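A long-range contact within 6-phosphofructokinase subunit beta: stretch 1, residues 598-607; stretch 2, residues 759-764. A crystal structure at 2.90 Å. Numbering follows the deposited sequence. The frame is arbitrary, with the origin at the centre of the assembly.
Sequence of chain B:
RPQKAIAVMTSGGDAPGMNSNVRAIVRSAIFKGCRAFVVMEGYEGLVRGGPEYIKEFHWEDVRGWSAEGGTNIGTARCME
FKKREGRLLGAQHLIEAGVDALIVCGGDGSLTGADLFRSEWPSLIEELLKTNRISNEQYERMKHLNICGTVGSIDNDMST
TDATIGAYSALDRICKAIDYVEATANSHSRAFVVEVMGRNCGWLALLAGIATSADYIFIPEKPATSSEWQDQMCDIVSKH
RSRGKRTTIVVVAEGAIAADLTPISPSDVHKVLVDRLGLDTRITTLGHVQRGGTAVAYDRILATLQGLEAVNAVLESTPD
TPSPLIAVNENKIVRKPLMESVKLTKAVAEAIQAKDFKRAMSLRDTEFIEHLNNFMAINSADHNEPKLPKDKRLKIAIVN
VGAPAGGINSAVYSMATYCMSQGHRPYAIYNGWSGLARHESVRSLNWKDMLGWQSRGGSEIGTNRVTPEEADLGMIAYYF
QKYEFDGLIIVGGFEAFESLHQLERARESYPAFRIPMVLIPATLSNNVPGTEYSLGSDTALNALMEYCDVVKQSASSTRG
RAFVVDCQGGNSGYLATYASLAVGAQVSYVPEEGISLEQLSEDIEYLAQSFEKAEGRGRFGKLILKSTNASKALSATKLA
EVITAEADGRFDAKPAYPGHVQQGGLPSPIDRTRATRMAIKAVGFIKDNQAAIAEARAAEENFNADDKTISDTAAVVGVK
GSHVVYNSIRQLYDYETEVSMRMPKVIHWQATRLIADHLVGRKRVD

Stretch 1, residues 598-607: EQLSEDIEYL
Stretch 2 759-764: LVGRKR

A short helix-to-loop contact joins residues 598-607 to the chain segment 759-764 of 6-phosphofructokinase subunit beta, centred on a two-pronged salt bridge between Asp-603 and Arg-762 and extended by the side chains of Gln-599, Glu-602 and Tyr-606.

Stretch 1 is helical throughout, with phi/psi values near -60/-45, and it belongs to a helix that runs on at both ends. Its backbone bonds follow the i to i-4 pattern, from Glu-602 N to Glu-598 O (3.1 Å) through Leu-607 N to Asp-603 O (2.8 Å). Stretch 2 begins in a weakly bonded helical turn that starts earlier in the chain, with Leu-759 at -61/-18 and Val-760 at -120/1. Gly-761 then leaves helical geometry with positive phi (75/32) in a Schellman motif, a conformation that favours glycine, and Arg-762 (-96/145) is extended. The loop passes along the helix in the opposite sense: Tyr-606 lies opposite Arg-762, with a CA to CA distance of 7.7 Å, and Gln-599 lies opposite Arg-764, with CA atoms 7.0 Å apart. Together the two stretches bury 390 Å².

Spacings of three and four residues place Gln-599, Glu-602, Asp-603 and Tyr-606 along one flank of the helix, whereas Ser-601, Ile-604 and Leu-607 lie out of reach of the loop. Arg-762 reaches this flank with a nearly straight side chain (chi1 to chi3 all t, chi4 -145°). Its CA-to-CB bond points sideways, but the guanidinium comes close to the helix. Asp-603 (chi1 m, -83°; chi2 -42°) meets it with both carboxylate oxygens: Arg-762 NE donates to Asp-603 OD1 at 2.7 Å, and Arg-762 NH2 donates to Asp-603 OD2 at 2.6 Å. The N-H...O angles are 159° and 149°, and OD2 lies at the edge of the guanidinium, near its plane. This arrangement matches two N-H groups to two acceptors while bringing opposite charges together at a buried site.

Gln-599 (chi1 t, chi2 p, chi3 -103°) extends its amide between the two arginines of the loop. Its OE1 lies 3.2 Å from Arg-762 NH2, oblique to the guanidinium, and its NE2 lies 3.3 Å from Arg-764 O. Gln-599 NE2 is also 3.3 Å from Arg-764 CG. The CA-to-CB bond of Glu-602 (chi1 m, chi2 t, chi3 46°) points toward the loop, and the side chain places Glu-602 OE1 3.4 Å from Arg-764 CB. The Arg-764 side chain, with chi1 t, is modelled only as far as CG, so no position is defined for its charged end.

At the other end, the CA-to-CB bond of Tyr-606 (chi1 t, 162°; chi2 54°) points toward stretch 2. Tyr-606 OH approaches Val-760 O to 2.4 Å at the ring edge, but the angle is poor and this pair is not a hydrogen bond. The hydroxyl is hydrogen-bonded elsewhere in the structure. Tyr-606 OH also lies 3.3 Å from Gly-761 O, while Tyr-606 CE2 lies 4.0 Å from Arg-762 CB, which is oblique to the ring.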

# COMPACT_ATOMS: atom_id res chain seq x y z
N GLU B 598 2.12 -22.36 0.32
CA GLU B 598 1.66 -23.74 0.21
C GLU B 598 0.36 -23.94 0.99
O GLU B 598 -0.63 -24.47 0.48
CB GLU B 598 2.73 -24.72 0.68
CG GLU B 598 2.44 -26.10 0.10
CD GLU B 598 3.08 -27.25 0.84
OE1 GLU B 598 2.63 -28.39 0.58
OE2 GLU B 598 4.01 -27.05 1.66
N GLN B 599 0.37 -23.51 2.24
CA GLN B 599 -0.80 -23.63 3.09
C GLN B 599 -1.96 -22.92 2.41
O GLN B 599 -3.09 -23.41 2.42
CB GLN B 599 -0.54 -22.96 4.44
CG GLN B 599 -1.65 -23.10 5.43
CD GLN B 599 -2.03 -24.56 5.67
OE1 GLN B 599 -3.05 -25.04 5.17
NE2 GLN B 599 -1.21 -25.28 6.44
N LEU B 600 -1.67 -21.76 1.84
CA LEU B 600 -2.70 -20.97 1.20
C LEU B 600 -3.33 -21.73 0.05
O LEU B 600 -4.55 -21.64 -0.18
CB LEU B 600 -2.12 -19.67 0.65
CG LEU B 600 -2.97 -18.39 0.66
CD1 LEU B 600 -2.59 -17.66 -0.60
CD2 LEU B 600 -4.49 -18.64 0.72
N SER B 601 -2.52 -22.48 -0.68
CA SER B 601 -3.05 -23.21 -1.82
C SER B 601 -3.98 -24.34 -1.43
O SER B 601 -5.04 -24.52 -2.03
CB SER B 601 -1.93 -23.74 -2.68
OG SER B 601 -2.26 -23.50 -4.03
N GLU B 602 -3.58 -25.09 -0.42
CA GLU B 602 -4.41 -26.18 0.07
C GLU B 602 -5.73 -25.65 0.64
O GLU B 602 -6.81 -26.21 0.38
CB GLU B 602 -3.66 -26.98 1.13
CG GLU B 602 -2.62 -27.92 0.56
CD GLU B 602 -1.86 -28.66 1.63
OE1 GLU B 602 -2.54 -29.19 2.55
OE2 GLU B 602 -0.61 -28.73 1.56
N ASP B 603 -5.63 -24.58 1.45
CA ASP B 603 -6.81 -24.00 2.06
C ASP B 603 -7.76 -23.62 0.97
O ASP B 603 -8.97 -23.80 1.10
CB ASP B 603 -6.46 -22.76 2.87
CG ASP B 603 -5.96 -23.10 4.25
OD1 ASP B 603 -6.56 -24.00 4.88
OD2 ASP B 603 -5.00 -22.46 4.71
N ILE B 604 -7.21 -23.09 -0.13
CA ILE B 604 -8.05 -22.70 -1.24
C ILE B 604 -8.68 -23.91 -1.92
O ILE B 604 -9.84 -23.84 -2.36
CB ILE B 604 -7.29 -21.91 -2.28
CG1 ILE B 604 -6.64 -20.68 -1.63
CG2 ILE B 604 -8.24 -21.52 -3.38
CD1 ILE B 604 -6.21 -19.59 -2.59
N GLU B 605 -7.95 -25.02 -2.03
CA GLU B 605 -8.56 -26.20 -2.65
C GLU B 605 -9.62 -26.78 -1.75
O GLU B 605 -10.73 -27.07 -2.20
CB GLU B 605 -7.51 -27.26 -2.96
CG GLU B 605 -7.03 -27.17 -4.40
CD GLU B 605 -8.19 -27.06 -5.39
OE1 GLU B 605 -9.04 -27.99 -5.40
OE2 GLU B 605 -8.25 -26.04 -6.15
N TYR B 606 -9.27 -26.94 -0.48
CA TYR B 606 -10.20 -27.46 0.53
C TYR B 606 -11.47 -26.61 0.50
O TYR B 606 -12.58 -27.12 0.44
CB TYR B 606 -9.51 -27.39 1.89
CG TYR B 606 -10.43 -27.49 3.10
CD1 TYR B 606 -11.32 -28.55 3.24
CD2 TYR B 606 -10.35 -26.55 4.13
CE1 TYR B 606 -12.11 -28.68 4.38
CE2 TYR B 606 -11.12 -26.67 5.26
CZ TYR B 606 -12.00 -27.73 5.39
OH TYR B 606 -12.76 -27.85 6.54
N LEU B 607 -11.29 -25.30 0.54
CA LEU B 607 -12.42 -24.41 0.51
C LEU B 607 -13.20 -24.71 -0.77
O LEU B 607 -14.42 -24.89 -0.75
CB LEU B 607 -11.92 -22.97 0.50
CG LEU B 607 -12.44 -21.91 1.46
CD1 LEU B 607 -13.19 -22.50 2.63
CD2 LEU B 607 -11.25 -21.12 1.92
N LEU B 759 -12.44 -29.77 14.35
CA LEU B 759 -13.87 -29.51 14.40
C LEU B 759 -14.45 -29.01 13.10
O LEU B 759 -15.65 -29.06 12.87
CB LEU B 759 -14.16 -28.49 15.49
CG LEU B 759 -14.16 -29.05 16.89
CD1 LEU B 759 -14.26 -27.96 17.92
CD2 LEU B 759 -15.36 -29.99 16.99
N VAL B 760 -13.58 -28.54 12.22
CA VAL B 760 -14.08 -27.99 10.99
C VAL B 760 -13.51 -28.75 9.79
O VAL B 760 -13.82 -28.43 8.64
CB VAL B 760 -13.74 -26.51 10.97
CG1 VAL B 760 -12.25 -26.34 10.98
CG2 VAL B 760 -14.38 -25.84 9.79
N GLY B 761 -12.70 -29.77 10.09
CA GLY B 761 -12.10 -30.63 9.07
C GLY B 761 -10.94 -30.10 8.21
O GLY B 761 -10.78 -30.48 7.03
N ARG B 762 -10.12 -29.25 8.81
CA ARG B 762 -9.00 -28.67 8.09
C ARG B 762 -7.74 -29.47 8.37
O ARG B 762 -7.54 -29.95 9.48
CB ARG B 762 -8.82 -27.23 8.52
CG ARG B 762 -7.84 -26.47 7.66
CD ARG B 762 -7.44 -25.19 8.31
NE ARG B 762 -6.48 -24.46 7.50
CZ ARG B 762 -5.49 -23.73 8.01
NH1 ARG B 762 -5.33 -23.64 9.33
NH2 ARG B 762 -4.65 -23.11 7.18
N LYS B 763 -6.89 -29.56 7.35
CA LYS B 763 -5.65 -30.33 7.44
C LYS B 763 -4.36 -29.72 7.95
O LYS B 763 -4.20 -29.42 9.14
CB LYS B 763 -5.32 -30.94 6.07
CG LYS B 763 -6.05 -32.23 5.73
CD LYS B 763 -5.50 -33.46 6.48
CE LYS B 763 -5.79 -33.46 7.99
NZ LYS B 763 -4.88 -32.58 8.78
N ARG B 764 -3.44 -29.62 6.98
CA ARG B 764 -2.06 -29.17 7.10
C ARG B 764 -1.72 -28.18 8.16
O ARG B 764 -2.59 -27.39 8.58
CB ARG B 764 -1.56 -28.63 5.75
CG ARG B 764 -0.05 -28.30 5.68